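Local coordinates for protein tRNA-5-methyluridine(54) 2-sulfurtransferase (Pyrococcus horikoshii, PDB 5MKO) that catalyses the ATP-dependent 2-thiolation of 5-methyluridine 54 in the T loop of tRNA, using an iron-sulfur cluster, and so stabilises tRNA against heat, at residues A[55-60]-A[77-82]; A[82-87]-A[111-116]; A[153-158]-A[194-199]. All coordinates share one frame; numbering follows the deposited sequence.

Contact 1. Residues A[55-60]-A[77-82]; sequences VAVSGG and IECLHI. With AMP (adenosine monophosphate), chain C.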
loop_
_atom_site.group_PDB
_atom_site.type_symbol
_atom_site.label_atom_id
_atom_site.label_comp_id
_atom_site.label_asym_id
_atom_site.label_seq_id
_atom_site.Cartn_x
_atom_site.Cartn_y
_atom_site.Cartn_z
ATOM N N VAL A 55 2.246 -28.328 -12.923
ATOM C CA VAL A 55 1.275 -27.499 -12.222
ATOM C C VAL A 55 1.082 -28.042 -10.804
ATOM O O VAL A 55 0.646 -29.176 -10.621
ATOM C CB VAL A 55 -0.065 -27.255 -12.985
ATOM C CG1 VAL A 55 -0.929 -26.213 -12.258
ATOM C CG2 VAL A 55 0.191 -26.821 -14.430
ATOM N N ALA A 56 1.453 -27.228 -9.808
ATOM C CA ALA A 56 1.319 -27.568 -8.402
ATOM C C ALA A 56 -0.159 -27.347 -8.058
ATOM O O ALA A 56 -0.617 -26.203 -8.015
ATOM C CB ALA A 56 2.218 -26.667 -7.576
ATOM N N VAL A 57 -0.924 -28.444 -7.934
ATOM C CA VAL A 57 -2.365 -28.396 -7.679
ATOM C C VAL A 57 -2.670 -28.669 -6.201
ATOM O O VAL A 57 -2.311 -29.715 -5.665
ATOM C CB VAL A 57 -3.204 -29.270 -8.660
ATOM C CG1 VAL A 57 -3.041 -28.795 -10.100
ATOM C CG2 VAL A 57 -2.863 -30.751 -8.542
ATOM N N SER A 58 -3.311 -27.706 -5.548
ATOM C CA SER A 58 -3.649 -27.742 -4.122
ATOM C C SER A 58 -4.986 -28.390 -3.792
ATOM O O SER A 58 -5.175 -28.858 -2.662
ATOM C CB SER A 58 -3.656 -26.325 -3.559
ATOM O OG SER A 58 -4.434 -25.451 -4.358
ATOM N N GLY A 59 -5.902 -28.372 -4.756
ATOM C CA GLY A 59 -7.277 -28.815 -4.582
ATOM C C GLY A 59 -8.207 -27.616 -4.620
ATOM O O GLY A 59 -9.426 -27.776 -4.708
ATOM N N GLY A 60 -7.618 -26.415 -4.530
ATOM C CA GLY A 60 -8.311 -25.138 -4.621
ATOM C C GLY A 60 -8.495 -24.686 -6.060
ATOM O O GLY A 60 -7.876 -25.232 -6.977
ATOM N N ILE A 77 1.460 -30.170 -19.970
ATOM C CA ILE A 77 1.365 -30.116 -18.520
ATOM C C ILE A 77 1.184 -31.474 -17.854
ATOM O O ILE A 77 0.658 -32.423 -18.436
ATOM C CB ILE A 77 0.290 -29.100 -18.016
ATOM C CG1 ILE A 77 -1.155 -29.563 -18.319
ATOM C CG2 ILE A 77 0.551 -27.668 -18.530
ATOM C CD1 ILE A 77 -2.141 -29.221 -17.227
ATOM N N GLU A 78 1.646 -31.532 -16.606
ATOM C CA GLU A 78 1.533 -32.625 -15.651
ATOM C C GLU A 78 1.296 -31.943 -14.311
ATOM O O GLU A 78 1.653 -30.777 -14.156
ATOM C CB GLU A 78 2.775 -33.519 -15.653
ATOM C CG GLU A 78 2.716 -34.586 -16.730
ATOM C CD GLU A 78 3.984 -35.386 -16.945
ATOM O OE1 GLU A 78 4.696 -35.110 -17.936
ATOM O OE2 GLU A 78 4.246 -36.314 -16.146
ATOM N N CYS A 79 0.610 -32.609 -13.386
ATOM C CA CYS A 79 0.232 -31.988 -12.126
ATOM C C CYS A 79 0.780 -32.683 -10.894
ATOM O O CYS A 79 0.908 -33.907 -10.874
ATOM C CB CYS A 79 -1.282 -31.845 -12.047
ATOM S SG CYS A 79 -2.027 -31.043 -13.489
ATOM N N LEU A 80 1.085 -31.893 -9.860
ATOM C CA LEU A 80 1.554 -32.407 -8.583
ATOM C C LEU A 80 0.669 -31.952 -7.440
ATOM O O LEU A 80 0.419 -30.764 -7.293
ATOM C CB LEU A 80 3.041 -32.075 -8.302
ATOM C CG LEU A 80 3.572 -32.432 -6.885
ATOM C CD1 LEU A 80 3.690 -33.921 -6.675
ATOM C CD2 LEU A 80 4.891 -31.768 -6.604
ATOM N N HIS A 81 0.206 -32.901 -6.631
ATOM C CA HIS A 81 -0.551 -32.601 -5.432
ATOM C C HIS A 81 0.245 -33.104 -4.243
ATOM O O HIS A 81 0.690 -34.252 -4.235
ATOM C CB HIS A 81 -1.967 -33.205 -5.451
ATOM C CG HIS A 81 -2.695 -32.993 -4.157
ATOM N ND1 HIS A 81 -3.167 -31.745 -3.792
ATOM C CD2 HIS A 81 -2.932 -33.863 -3.146
ATOM C CE1 HIS A 81 -3.689 -31.895 -2.583
ATOM N NE2 HIS A 81 -3.572 -33.152 -2.152
ATOM N N ILE A 82 0.438 -32.233 -3.247
ATOM C CA ILE A 82 1.156 -32.595 -2.026
ATOM C C ILE A 82 0.143 -32.737 -0.890
ATOM O O ILE A 82 -0.531 -31.771 -0.547
ATOM C CB ILE A 82 2.341 -31.635 -1.684
ATOM C CG1 ILE A 82 3.173 -31.268 -2.943
ATOM C CG2 ILE A 82 3.223 -32.240 -0.571
ATOM C CD1 ILE A 82 3.966 -29.989 -2.839
HETATM P P AMP C . -0.614 -21.045 -1.024
HETATM O O1P AMP C . -1.465 -22.049 -0.208
HETATM O O2P AMP C . -1.487 -19.820 -1.433
HETATM O O3P AMP C . 0.690 -20.677 -0.379
HETATM O "O5'" AMP C . -0.275 -21.775 -2.377
HETATM C "C5'" AMP C . 0.324 -21.150 -3.528
HETATM C "C4'" AMP C . 0.272 -22.126 -4.670
HETATM O "O4'" AMP C . 0.953 -23.343 -4.295
HETATM C "C3'" AMP C . -1.125 -22.571 -5.062
HETATM O "O3'" AMP C . -1.738 -21.615 -5.917
HETATM C "C2'" AMP C . -0.856 -23.921 -5.721
HETATM O "O2'" AMP C . -0.400 -23.737 -7.056
HETATM C "C1'" AMP C . 0.296 -24.463 -4.863
HETATM N N9 AMP C . -0.091 -25.381 -3.788
HETATM C C8 AMP C . -0.583 -25.048 -2.554
HETATM N N7 AMP C . -0.840 -26.076 -1.782
HETATM C C5 AMP C . -0.486 -27.168 -2.560
HETATM C C6 AMP C . -0.526 -28.556 -2.325
HETATM N N6 AMP C . -1.022 -29.107 -1.213
HETATM N N1 AMP C . -0.073 -29.375 -3.303
HETATM C C2 AMP C . 0.373 -28.833 -4.442
HETATM N N3 AMP C . 0.430 -27.545 -4.787
HETATM C C4 AMP C . -0.015 -26.754 -3.797
#
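Val55 N donates to Glu78 O at 2.8 Å, Leu80 N returns a bond to Val55 O, and Val57 N reaches Leu80 O at 2.8 Å. The last rung comes from a side chain: with CG anti to the backbone N (chi1 175°), the His81 ring swings back so that ND1 donates to Val57 O at 2.9 Å. That carbonyl lies close to the plane of the imidazole, and Ser58 O sits at the same edge, next to CE1. These rungs join the parallel strands 52-56 and 76-83, the first beta-alpha-beta unit of the PP-loop fold, with helix 61-72 as its crossover. Nucleotide binding happens where the strands run out. AMP O2' donates to Ala56 O at 2.7 Å, while Ile82 reads the adenine edge with its backbone, Ile82 N donating a hydrogen bond to AMP N1 and Ile82 O accepting from AMP N6 at 2.8 Å. Ala56 CB lies 3.4 Å from AMP N3, and Ser58 CB is close to N7 and C5 of the base; Ser58 OG bonds to Ser63 OG. Packing completes the joint. Both methyls of Val57 lie against Cys79, Val57 CG2 being 4.0 Å from Cys79 CB, and Val55 CG2 meets Ile77 CG2 under the cover of Ala67 and Leu70 of helix 61-72.

Contact 2. Residues A[82-87]-A[111-116]; sequences INLGIS and VRIKEI. With AMP (adenosine monophosphate), chain C.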
loop_
_atom_site.group_PDB
_atom_site.type_symbol
_atom_site.label_atom_id
_atom_site.label_comp_id
_atom_site.label_asym_id
_atom_site.label_seq_id
_atom_site.Cartn_x
_atom_site.Cartn_y
_atom_site.Cartn_z
ATOM N N ILE A 82 0.438 -32.233 -3.247
ATOM C CA ILE A 82 1.156 -32.595 -2.026
ATOM C C ILE A 82 0.143 -32.737 -0.890
ATOM O O ILE A 82 -0.531 -31.771 -0.547
ATOM C CB ILE A 82 2.341 -31.635 -1.684
ATOM C CG1 ILE A 82 3.173 -31.268 -2.943
ATOM C CG2 ILE A 82 3.223 -32.240 -0.571
ATOM C CD1 ILE A 82 3.966 -29.989 -2.839
ATOM N N ASN A 83 -0.002 -33.952 -0.358
ATOM C CA ASN A 83 -0.898 -34.266 0.752
ATOM C C ASN A 83 -0.093 -34.019 2.027
ATOM O O ASN A 83 0.858 -34.756 2.315
ATOM C CB ASN A 83 -1.372 -35.721 0.652
ATOM C CG ASN A 83 -2.395 -36.127 1.684
ATOM O OD1 ASN A 83 -2.115 -36.207 2.885
ATOM N ND2 ASN A 83 -3.588 -36.469 1.229
ATOM N N LEU A 84 -0.451 -32.961 2.766
ATOM C CA LEU A 84 0.238 -32.564 3.995
ATOM C C LEU A 84 -0.175 -33.383 5.240
ATOM O O LEU A 84 0.205 -33.028 6.356
ATOM C CB LEU A 84 0.115 -31.047 4.268
ATOM C CG LEU A 84 0.480 -30.023 3.161
ATOM C CD1 LEU A 84 1.828 -30.294 2.478
ATOM C CD2 LEU A 84 -0.656 -29.798 2.218
ATOM N N GLY A 85 -0.947 -34.451 5.030
ATOM C CA GLY A 85 -1.384 -35.379 6.067
ATOM C C GLY A 85 -2.211 -34.811 7.202
ATOM O O GLY A 85 -2.201 -35.372 8.305
ATOM N N ILE A 86 -2.938 -33.703 6.942
ATOM C CA ILE A 86 -3.817 -33.075 7.927
ATOM C C ILE A 86 -5.126 -33.883 7.920
ATOM O O ILE A 86 -5.851 -33.888 6.920
ATOM C CB ILE A 86 -4.013 -31.556 7.654
ATOM C CG1 ILE A 86 -2.669 -30.785 7.726
ATOM C CG2 ILE A 86 -5.028 -30.949 8.623
ATOM C CD1 ILE A 86 -2.551 -29.618 6.758
ATOM N N SER A 87 -5.380 -34.627 9.016
ATOM C CA SER A 87 -6.564 -35.476 9.156
ATOM C C SER A 87 -7.850 -34.668 9.191
ATOM O O SER A 87 -8.058 -33.844 10.089
ATOM C CB SER A 87 -6.435 -36.405 10.357
ATOM O OG SER A 87 -5.428 -37.365 10.085
ATOM N N VAL A 111 2.156 -36.778 -3.756
ATOM C CA VAL A 111 3.206 -36.946 -2.752
ATOM C C VAL A 111 2.564 -36.782 -1.356
ATOM O O VAL A 111 2.024 -35.725 -1.046
ATOM C CB VAL A 111 4.420 -35.997 -2.982
ATOM C CG1 VAL A 111 5.388 -36.036 -1.802
ATOM C CG2 VAL A 111 5.147 -36.336 -4.279
ATOM N N ARG A 112 2.598 -37.851 -0.547
ATOM C CA ARG A 112 2.032 -37.861 0.805
ATOM C C ARG A 112 3.181 -37.704 1.809
ATOM O O ARG A 112 3.997 -38.623 1.952
ATOM C CB ARG A 112 1.208 -39.147 1.045
ATOM C CG ARG A 112 -0.028 -39.266 0.148
ATOM C CD ARG A 112 -0.776 -40.565 0.363
ATOM N NE ARG A 112 -1.928 -40.709 -0.532
ATOM C CZ ARG A 112 -1.885 -41.286 -1.731
ATOM N NH1 ARG A 112 -0.740 -41.773 -2.202
ATOM N NH2 ARG A 112 -2.983 -41.373 -2.470
ATOM N N ILE A 113 3.264 -36.520 2.470
ATOM C CA ILE A 113 4.346 -36.196 3.412
ATOM C C ILE A 113 4.369 -37.141 4.640
ATOM O O ILE A 113 5.446 -37.346 5.202
ATOM C CB ILE A 113 4.414 -34.686 3.833
ATOM C CG1 ILE A 113 3.361 -34.306 4.895
ATOM C CG2 ILE A 113 4.357 -33.742 2.633
ATOM C CD1 ILE A 113 3.861 -33.272 5.900
ATOM N N LYS A 114 3.204 -37.719 5.043
ATOM C CA LYS A 114 3.134 -38.651 6.181
ATOM C C LYS A 114 3.799 -39.978 5.832
ATOM O O LYS A 114 4.285 -40.673 6.723
ATOM C CB LYS A 114 1.689 -38.859 6.679
ATOM C CG LYS A 114 1.609 -39.273 8.148
ATOM C CD LYS A 114 0.180 -39.408 8.637
ATOM C CE LYS A 114 0.129 -39.982 10.034
ATOM N NZ LYS A 114 -1.262 -40.032 10.565
ATOM N N GLU A 115 3.852 -40.306 4.533
ATOM C CA GLU A 115 4.504 -41.518 4.045
ATOM C C GLU A 115 6.013 -41.283 3.875
ATOM O O GLU A 115 6.810 -42.120 4.286
ATOM C CB GLU A 115 3.865 -41.997 2.729
ATOM C CG GLU A 115 2.457 -42.545 2.895
ATOM C CD GLU A 115 1.702 -42.905 1.627
ATOM O OE1 GLU A 115 2.283 -42.822 0.519
ATOM O OE2 GLU A 115 0.514 -43.285 1.750
ATOM N N ILE A 116 6.402 -40.141 3.303
ATOM C CA ILE A 116 7.800 -39.789 3.055
ATOM C C ILE A 116 8.548 -39.366 4.334
ATOM O O ILE A 116 9.604 -39.924 4.637
ATOM C CB ILE A 116 7.894 -38.713 1.926
ATOM C CG1 ILE A 116 7.326 -39.225 0.570
ATOM C CG2 ILE A 116 9.307 -38.139 1.772
ATOM C CD1 ILE A 116 7.991 -40.524 -0.072
HETATM P P AMP C . -0.614 -21.045 -1.024
HETATM O O1P AMP C . -1.465 -22.049 -0.208
HETATM O O2P AMP C . -1.487 -19.820 -1.433
HETATM O O3P AMP C . 0.690 -20.677 -0.379
HETATM O "O5'" AMP C . -0.275 -21.775 -2.377
HETATM C "C5'" AMP C . 0.324 -21.150 -3.528
HETATM C "C4'" AMP C . 0.272 -22.126 -4.670
HETATM O "O4'" AMP C . 0.953 -23.343 -4.295
HETATM C "C3'" AMP C . -1.125 -22.571 -5.062
HETATM O "O3'" AMP C . -1.738 -21.615 -5.917
HETATM C "C2'" AMP C . -0.856 -23.921 -5.721
HETATM O "O2'" AMP C . -0.400 -23.737 -7.056
HETATM C "C1'" AMP C . 0.296 -24.463 -4.863
HETATM N N9 AMP C . -0.091 -25.381 -3.788
HETATM C C8 AMP C . -0.583 -25.048 -2.554
HETATM N N7 AMP C . -0.840 -26.076 -1.782
HETATM C C5 AMP C . -0.486 -27.168 -2.560
HETATM C C6 AMP C . -0.526 -28.556 -2.325
HETATM N N6 AMP C . -1.022 -29.107 -1.213
HETATM N N1 AMP C . -0.073 -29.375 -3.303
HETATM C C2 AMP C . 0.373 -28.833 -4.442
HETATM N N3 AMP C . 0.430 -27.545 -4.787
HETATM C C4 AMP C . -0.015 -26.754 -3.797
#
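Ile82 and Ile113 cross at about a right angle, their CG2 methyls 3.7 Å apart, where the parallel strands 76-83 and 108-112 end side by side. The two strands belong to a beta-alpha-beta unit of the PP-loop fold, with helix 90-104 between them. A chi1 of -43° sets Ile82 CG1 opposite the carbonyl carbon, which turns CG2 to Ile113 and leaves CG1 and CD1 beside N1 and C2 of the AMP adenine. Ile113 stands at the start of the short helix 113-116; its CG1, set between backbone N and carbonyl carbon (chi1 78°), lies alongside the backbone of Leu84, 3.7 Å from Leu84 C. Leu84 CD1 touches the same isoleucine's CG2, whereas Leu84 CD2 comes within 3.5 Å of AMP N6. Ile141 of helix 132-148 packs on both isoleucines. Facing the other side of the sheet, Asn83 CB rests on Arg112 CG at 3.8 Å, and the extended arginine goes on to a salt bridge with Glu94. Two backbone bonds hold the register: Asn83 N to Val111 O at 2.8 Å, and Ile113 N to Asn83 O at 3.0 Å. Asn83 also opens an Asx turn, its OD1 accepting from Gly85 N at 3.0 Å.

Contact 3. Residues A[153-158]-A[194-199]; sequences AIATGH and KKVKPL. With AMP (adenosine monophosphate), chain C.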
loop_
_atom_site.group_PDB
_atom_site.type_symbol
_atom_site.label_atom_id
_atom_site.label_comp_id
_atom_site.label_asym_id
_atom_site.label_seq_id
_atom_site.Cartn_x
_atom_site.Cartn_y
_atom_site.Cartn_z
ATOM N N ALA A 153 9.493 -26.119 -16.103
ATOM C CA ALA A 153 8.873 -25.040 -15.337
ATOM C C ALA A 153 7.830 -25.539 -14.340
ATOM O O ALA A 153 7.239 -26.603 -14.545
ATOM C CB ALA A 153 8.228 -24.049 -16.292
ATOM N N ILE A 154 7.591 -24.746 -13.273
ATOM C CA ILE A 154 6.555 -24.977 -12.260
ATOM C C ILE A 154 5.577 -23.819 -12.398
ATOM O O ILE A 154 6.006 -22.671 -12.455
ATOM C CB ILE A 154 7.054 -25.087 -10.779
ATOM C CG1 ILE A 154 8.267 -26.022 -10.617
ATOM C CG2 ILE A 154 5.902 -25.515 -9.862
ATOM C CD1 ILE A 154 8.964 -25.967 -9.242
ATOM N N ALA A 155 4.279 -24.112 -12.463
ATOM C CA ALA A 155 3.248 -23.084 -12.547
ATOM C C ALA A 155 2.352 -23.179 -11.315
ATOM O O ALA A 155 1.916 -24.276 -10.940
ATOM C CB ALA A 155 2.437 -23.243 -13.824
ATOM N N THR A 156 2.139 -22.034 -10.650
ATOM C CA THR A 156 1.303 -21.943 -9.459
ATOM C C THR A 156 0.024 -21.169 -9.774
ATOM O O THR A 156 -0.072 -20.550 -10.834
ATOM C CB THR A 156 2.087 -21.420 -8.245
ATOM O OG1 THR A 156 2.653 -20.139 -8.534
ATOM C CG2 THR A 156 3.147 -22.398 -7.760
ATOM N N GLY A 157 -0.945 -21.241 -8.862
ATOM C CA GLY A 157 -2.255 -20.613 -9.013
ATOM C C GLY A 157 -2.400 -19.159 -8.603
ATOM O O GLY A 157 -3.509 -18.628 -8.687
ATOM N N HIS A 158 -1.300 -18.489 -8.188
ATOM C CA HIS A 158 -1.316 -17.078 -7.755
ATOM C C HIS A 158 -1.961 -16.116 -8.763
ATOM O O HIS A 158 -1.484 -15.974 -9.893
ATOM C CB HIS A 158 0.077 -16.577 -7.398
ATOM C CG HIS A 158 0.755 -17.352 -6.323
ATOM N ND1 HIS A 158 1.442 -18.513 -6.604
ATOM C CD2 HIS A 158 0.900 -17.063 -5.013
ATOM C CE1 HIS A 158 1.973 -18.899 -5.457
ATOM N NE2 HIS A 158 1.669 -18.060 -4.470
ATOM N N LYS A 194 12.402 -22.981 -12.764
ATOM C CA LYS A 194 11.681 -21.760 -13.105
ATOM C C LYS A 194 10.241 -21.872 -12.599
ATOM O O LYS A 194 9.557 -22.852 -12.902
ATOM C CB LYS A 194 11.704 -21.530 -14.627
ATOM C CG LYS A 194 10.818 -20.377 -15.098
ATOM C CD LYS A 194 10.939 -20.115 -16.592
ATOM C CE LYS A 194 9.972 -20.925 -17.423
ATOM N NZ LYS A 194 10.078 -20.603 -18.874
ATOM N N LYS A 195 9.811 -20.892 -11.781
ATOM C CA LYS A 195 8.456 -20.804 -11.239
ATOM C C LYS A 195 7.741 -19.680 -11.983
ATOM O O LYS A 195 8.318 -18.613 -12.170
ATOM C CB LYS A 195 8.467 -20.544 -9.726
ATOM C CG LYS A 195 8.600 -21.797 -8.872
ATOM C CD LYS A 195 8.092 -21.563 -7.440
ATOM C CE LYS A 195 8.130 -22.782 -6.531
ATOM N NZ LYS A 195 9.518 -23.184 -6.132
ATOM N N VAL A 196 6.513 -19.926 -12.448
ATOM C CA VAL A 196 5.728 -18.927 -13.185
ATOM C C VAL A 196 4.302 -18.789 -12.630
ATOM O O VAL A 196 3.782 -19.722 -12.005
ATOM C CB VAL A 196 5.731 -19.123 -14.725
ATOM C CG1 VAL A 196 7.092 -18.792 -15.330
ATOM C CG2 VAL A 196 5.263 -20.521 -15.126
ATOM N N LYS A 197 3.685 -17.610 -12.865
ATOM C CA LYS A 197 2.325 -17.289 -12.424
ATOM C C LYS A 197 1.428 -16.922 -13.628
ATOM O O LYS A 197 1.288 -15.738 -13.941
ATOM C CB LYS A 197 2.336 -16.192 -11.343
ATOM C CG LYS A 197 2.868 -16.682 -10.006
ATOM C CD LYS A 197 3.332 -15.552 -9.104
ATOM C CE LYS A 197 3.782 -16.095 -7.771
ATOM N NZ LYS A 197 4.226 -15.035 -6.852
ATOM N N PRO A 198 0.830 -17.916 -14.335
ATOM C CA PRO A 198 -0.016 -17.585 -15.506
ATOM C C PRO A 198 -1.261 -16.746 -15.203
ATOM O O PRO A 198 -1.738 -16.034 -16.081
ATOM C CB PRO A 198 -0.374 -18.960 -16.097
ATOM C CG PRO A 198 0.619 -19.921 -15.505
ATOM C CD PRO A 198 0.921 -19.378 -14.139
ATOM N N LEU A 199 -1.769 -16.809 -13.962
ATOM C CA LEU A 199 -2.963 -16.064 -13.519
ATOM C C LEU A 199 -2.642 -14.676 -12.912
ATOM O O LEU A 199 -3.507 -14.048 -12.296
ATOM C CB LEU A 199 -3.789 -16.910 -12.515
ATOM C CG LEU A 199 -4.310 -18.291 -12.943
ATOM C CD1 LEU A 199 -5.261 -18.829 -11.887
ATOM C CD2 LEU A 199 -5.015 -18.253 -14.300
HETATM P P AMP C . -0.614 -21.045 -1.024
HETATM O O1P AMP C . -1.465 -22.049 -0.208
HETATM O O2P AMP C . -1.487 -19.820 -1.433
HETATM O O3P AMP C . 0.690 -20.677 -0.379
HETATM O "O5'" AMP C . -0.275 -21.775 -2.377
HETATM C "C5'" AMP C . 0.324 -21.150 -3.528
HETATM C "C4'" AMP C . 0.272 -22.126 -4.670
HETATM O "O4'" AMP C . 0.953 -23.343 -4.295
HETATM C "C3'" AMP C . -1.125 -22.571 -5.062
HETATM O "O3'" AMP C . -1.738 -21.615 -5.917
HETATM C "C2'" AMP C . -0.856 -23.921 -5.721
HETATM O "O2'" AMP C . -0.400 -23.737 -7.056
HETATM C "C1'" AMP C . 0.296 -24.463 -4.863
HETATM N N9 AMP C . -0.091 -25.381 -3.788
HETATM C C8 AMP C . -0.583 -25.048 -2.554
HETATM N N7 AMP C . -0.840 -26.076 -1.782
HETATM C C5 AMP C . -0.486 -27.168 -2.560
HETATM C C6 AMP C . -0.526 -28.556 -2.325
HETATM N N6 AMP C . -1.022 -29.107 -1.213
HETATM N N1 AMP C . -0.073 -29.375 -3.303
HETATM C C2 AMP C . 0.373 -28.833 -4.442
HETATM N N3 AMP C . 0.430 -27.545 -4.787
HETATM C C4 AMP C . -0.015 -26.754 -3.797
HETATM O O HOH W 1 -0.732 -18.058 -11.501
#
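The His158 imidazole carries the aliphatic end of Lys197 on one face: CE sits 3.8 Å from the ring centroid, 24° off the normal, in a CH-pi contact shifted toward the rim. The lysine chain runs extended beyond CG (chi2 160°), which carries CE out over the ring. Thr156 CB lies in plane at the ring's edge, and Thr156 OG1 and His158 ND1 share a hydrogen bond of 2.8 Å that fixes the ring's rotation. His158 CE1 lies 3.4 Å from AMP C5'. Replacing His158 by an alanine would probably leave Thr156 OG1 without this mate and take away the ring face under Lys197 CE and the neighbour of AMP C5'. All this happens at the carboxyl ends of the parallel strands 153-155 and 194-196 of the PP-loop domain, where the sheet meets the nucleotide; Gly157 N donates to AMP O2' at 3.1 Å and, weakly, to AMP O3'. Farther back three backbone bonds zip the strands together: Ile154 N to Lys194 O, Val196 N to Ile154 O at 2.8 Å, and Thr156 N to Val196 O. Past them one water bridges the diverging chains, donating to Thr156 O and His158 O and accepting from Leu199 N at 2.9 Å. Ala155 CB packs against Val196 CG2 and, at 4.1 Å, Pro198 CG.

Overall arrangement
From the N terminus, contact 1 closes the first of the three loops, bringing strand 76-83 beside strand 52-56 after the passage through helix 61-72. Contact 2 follows in series, starting at the shared Ile82 and closing the next loop round helix 90-104 onto strand 108-112. Contact 3 comes later still, joining strands 153-155 and 194-196, so none of the three loops encloses or crosses another. In the sheet the order differs: strand 52-56 lies between 76-83 and 153-155, with Ala56 N probably bonded to Ala155 O. Contacts 2 and 3, centres 22 Å apart, do not touch, yet all three meet AMP, contacts 1 and 2 at the adenine and 1 and 3 at the ribose.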